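Local coordinates for HAD hydrolase, family IA, variant 3 (Entamoeba histolytica, PDB 6W04), which probably acts as a magnesium-dependent hydrolase of the haloacid dehalogenase superfamily, though its substrate is not established, at residues Asp7-Leu12 against Gln117-Lys122. Sequence-based numbering, arbitrary orientation.
With MG (magnesium ion), chain B.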
ATOM      1  N   ASP A   7       1.975   1.759   4.713  1.00 27.57           N
ATOM      2  CA  ASP A   7       1.683   1.411   3.322  1.00 29.04           C
ATOM      3  C   ASP A   7       0.968   2.579   2.667  1.00 32.35           C
ATOM      4  O   ASP A   7       0.365   3.409   3.348  1.00 30.73           O
ATOM      5  CB  ASP A   7       0.803   0.169   3.266  1.00 24.95           C
ATOM      6  CG  ASP A   7       0.453  -0.244   1.858  1.00 35.70           C
ATOM      7  OD1 ASP A   7       1.364  -0.308   1.005  1.00 31.60           O
ATOM      8  OD2 ASP A   7      -0.737  -0.535   1.618  1.00 34.18           O
ATOM      9  N   PHE A   8       1.012   2.661   1.336  1.00 28.02           N
ATOM     10  CA  PHE A   8       0.386   3.805   0.682  1.00 27.79           C
ATOM     11  C   PHE A   8      -0.929   3.437   0.001  1.00 29.84           C
ATOM     12  O   PHE A   8      -1.993   3.857   0.471  1.00 28.61           O
ATOM     13  CB  PHE A   8       1.352   4.488  -0.275  1.00 28.38           C
ATOM     14  CG  PHE A   8       0.870   5.844  -0.703  1.00 29.55           C
ATOM     15  CD1 PHE A   8       1.072   6.949   0.112  1.00 30.40           C
ATOM     16  CD2 PHE A   8       0.130   5.992  -1.865  1.00 30.51           C
ATOM     17  CE1 PHE A   8       0.591   8.196  -0.247  1.00 31.88           C
ATOM     18  CE2 PHE A   8      -0.341   7.237  -2.241  1.00 33.64           C
ATOM     19  CZ  PHE A   8      -0.115   8.334  -1.427  1.00 31.30           C
ATOM     20  N   ASN A   9      -0.900   2.649  -1.082  1.00 29.57           N
ATOM     21  CA  ASN A   9      -2.118   2.318  -1.820  1.00 27.50           C
ATOM     22  C   ASN A   9      -3.072   1.492  -0.967  1.00 28.73           C
ATOM     23  O   ASN A   9      -2.702   0.444  -0.438  1.00 29.86           O
ATOM     24  CB  ASN A   9      -1.757   1.541  -3.086  1.00 29.11           C
ATOM     25  CG  ASN A   9      -0.784   2.299  -3.954  1.00 40.31           C
ATOM     26  OD1 ASN A   9       0.422   2.022  -3.968  1.00 39.40           O
ATOM     27  ND2 ASN A   9      -1.295   3.301  -4.651  1.00 35.80           N
ATOM     28  N   GLY A  10      -4.314   1.956  -0.857  1.00 31.24           N
ATOM     29  CA  GLY A  10      -5.322   1.263  -0.071  1.00 30.89           C
ATOM     30  C   GLY A  10      -5.246   1.549   1.409  1.00 35.61           C
ATOM     31  O   GLY A  10      -6.163   1.182   2.141  1.00 32.47           O
ATOM     32  N   THR A  11      -4.195   2.225   1.857  1.00 33.98           N
ATOM     33  CA  THR A  11      -3.971   2.530   3.263  1.00 33.52           C
ATOM     34  C   THR A  11      -3.989   4.035   3.505  1.00 31.72           C
ATOM     35  O   THR A  11      -4.822   4.520   4.280  1.00 31.85           O
ATOM     36  CB  THR A  11      -2.627   1.903   3.704  1.00 31.33           C
ATOM     37  OG1 THR A  11      -2.724   0.467   3.662  1.00 29.67           O
ATOM     38  CG2 THR A  11      -2.243   2.344   5.118  1.00 28.85           C
ATOM     39  N   LEU A  12      -3.096   4.796   2.858  1.00 29.51           N
ATOM     40  CA  LEU A  12      -3.117   6.252   2.977  1.00 30.69           C
ATOM     41  C   LEU A  12      -4.049   6.917   1.975  1.00 33.15           C
ATOM     42  O   LEU A  12      -4.538   8.026   2.240  1.00 32.58           O
ATOM     43  CB  LEU A  12      -1.699   6.818   2.819  1.00 27.00           C
ATOM     44  CG  LEU A  12      -0.832   6.700   4.078  1.00 33.58           C
ATOM     45  CD1 LEU A  12       0.598   7.142   3.813  1.00 30.45           C
ATOM     46  CD2 LEU A  12      -1.435   7.519   5.260  1.00 29.03           C
ATOM     47  N   GLN A 117       6.175   9.198  -7.970  1.00 26.62           N
ATOM     48  CA  GLN A 117       6.315  10.573  -8.435  1.00 27.94           C
ATOM     49  C   GLN A 117       4.971  11.290  -8.415  1.00 27.92           C
ATOM     50  O   GLN A 117       4.876  12.448  -7.992  1.00 28.14           O
ATOM     51  CB  GLN A 117       6.924  10.570  -9.843  1.00 31.29           C
ATOM     52  CG  GLN A 117       7.286  11.932 -10.404  1.00 35.10           C
ATOM     53  CD  GLN A 117       8.110  11.854 -11.693  1.00 32.75           C
ATOM     54  OE1 GLN A 117       9.265  11.418 -11.697  1.00 35.53           O
ATOM     55  NE2 GLN A 117       7.530  12.312 -12.779  1.00 29.17           N
ATOM     56  N   VAL A 118       3.913  10.610  -8.850  1.00 27.30           N
ATOM     57  CA  VAL A 118       2.587  11.221  -8.827  1.00 24.63           C
ATOM     58  C   VAL A 118       2.118  11.419  -7.388  1.00 23.07           C
ATOM     59  O   VAL A 118       1.581  12.484  -7.040  1.00 28.35           O
ATOM     60  CB  VAL A 118       1.606  10.365  -9.659  1.00 26.35           C
ATOM     61  CG1 VAL A 118       0.156  10.752  -9.388  1.00 23.66           C
ATOM     62  CG2 VAL A 118       1.914  10.561 -11.135  1.00 24.99           C
ATOM     63  N   PHE A 119       2.327  10.409  -6.525  1.00 25.57           N
ATOM     64  CA  PHE A 119       1.932  10.516  -5.119  1.00 29.44           C
ATOM     65  C   PHE A 119       2.557  11.738  -4.459  1.00 28.81           C
ATOM     66  O   PHE A 119       1.864  12.510  -3.783  1.00 28.87           O
ATOM     67  CB  PHE A 119       2.340   9.268  -4.330  1.00 25.80           C
ATOM     68  CG  PHE A 119       1.786   7.981  -4.852  1.00 30.85           C
ATOM     69  CD1 PHE A 119       0.647   7.945  -5.638  1.00 23.27           C
ATOM     70  CD2 PHE A 119       2.407   6.781  -4.510  1.00 25.77           C
ATOM     71  CE1 PHE A 119       0.166   6.721  -6.107  1.00 26.67           C
ATOM     72  CE2 PHE A 119       1.930   5.571  -4.965  1.00 30.82           C
ATOM     73  CZ  PHE A 119       0.805   5.535  -5.760  1.00 28.61           C
ATOM     74  N   ILE A 120       3.879  11.906  -4.616  1.00 28.59           N
ATOM     75  CA  ILE A 120       4.583  13.043  -4.018  1.00 28.04           C
ATOM     76  C   ILE A 120       4.046  14.349  -4.577  1.00 32.72           C
ATOM     77  O   ILE A 120       3.763  15.295  -3.838  1.00 29.32           O
ATOM     78  CB  ILE A 120       6.103  12.924  -4.252  1.00 30.57           C
ATOM     79  CG1 ILE A 120       6.645  11.678  -3.537  1.00 31.81           C
ATOM     80  CG2 ILE A 120       6.826  14.195  -3.798  1.00 31.97           C
ATOM     81  CD1 ILE A 120       8.057  11.268  -3.984  1.00 36.49           C
ATOM     82  N   GLN A 121       3.912  14.420  -5.902  1.00 30.23           N
ATOM     83  CA  GLN A 121       3.415  15.617  -6.561  1.00 31.11           C
ATOM     84  C   GLN A 121       2.010  15.976  -6.075  1.00 33.11           C
ATOM     85  O   GLN A 121       1.743  17.116  -5.673  1.00 30.86           O
ATOM     86  CB  GLN A 121       3.426  15.371  -8.073  1.00 32.11           C
ATOM     87  CG  GLN A 121       3.776  16.524  -8.974  1.00 54.48           C
ATOM     88  CD  GLN A 121       4.214  16.044 -10.370  1.00 62.92           C
ATOM     89  OE1 GLN A 121       4.788  16.812 -11.142  1.00 70.25           O
ATOM     90  NE2 GLN A 121       3.947  14.764 -10.688  1.00 50.98           N
ATOM     91  N   LYS A 122       1.097  15.005  -6.103  1.00 26.63           N
ATOM     92  CA  LYS A 122      -0.315  15.289  -5.833  1.00 26.43           C
ATOM     93  C   LYS A 122      -0.557  15.551  -4.349  1.00 29.04           C
ATOM     94  O   LYS A 122      -1.356  16.417  -3.987  1.00 28.64           O
ATOM     95  CB  LYS A 122      -1.188  14.111  -6.315  1.00 25.90           C
ATOM     96  CG  LYS A 122      -2.689  14.305  -6.045  1.00 28.93           C
ATOM     97  CD  LYS A 122      -3.536  13.145  -6.612  1.00 26.28           C
ATOM     98  CE  LYS A 122      -5.049  13.445  -6.422  1.00 25.78           C
ATOM     99  NZ  LYS A 122      -5.505  14.596  -7.267  1.00 27.90           N
TER
HETATM  100 MG    MG B 301      -1.849  -1.405   0.123  1.00 28.64          MG
HETATM  101  O   HOH W   1      -0.835  -3.175   0.749  1.00 29.29           O
HETATM  102  O   HOH W   2      -3.350  -2.195  -1.285  1.00 30.53           O
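Phe8 O accepts from both Leu12 N (2.8 Å) and Thr11 N (3.1 Å), tightening the turn from which the Phe8 ring extends to helix 113-123. Within it Gly10 adopts a positive phi, easily reached by a residue with no side chain to hinder it. Phe8 and Phe119 form an offset stack, with centroids 4.4 Å apart and planes at 25°. Phe8 CE2 sits over the centre of one face of the Phe119 ring and is 3.4 Å from Phe119 CG. With its CG anti to the backbone N (chi1 -166°), Phe8 reaches out toward the helix, whereas the neighbouring Asp7 side chain and Asn9 carbonyl turn to the metal. Phenylalanine suits both places: flat, apolar rings stack closely between loop and helix, with Ile107 and Thr109 of strand 105-112 adjoining Phe8, and Tyr76 and Leu80 of helix 62-82 adjoining Phe119. Asn9 ND2 comes to 3.3 Å from Phe119 CZ, the amide plane tilted 62° from that of the ring; OD1 bonds Ser111 OG and ND2 bonds Asp15 OD2. Asp7 OD2 and the carbonyl O of Asn9 each bind the magnesium ion at 2.1 Å, joined by Asp169 and waters. The Asp7-Phe8-Asn9 sequence, following the first strand of a Rossmann-like sheet, corresponds to the DxD motif of HAD hydrolases, with Asn9 in the place of the second aspartate. Since Asn9 ligates magnesium through its backbone, its side chain can be tied elsewhere, and ring packing outside the coordination sphere probably helps steady the metal-binding loop.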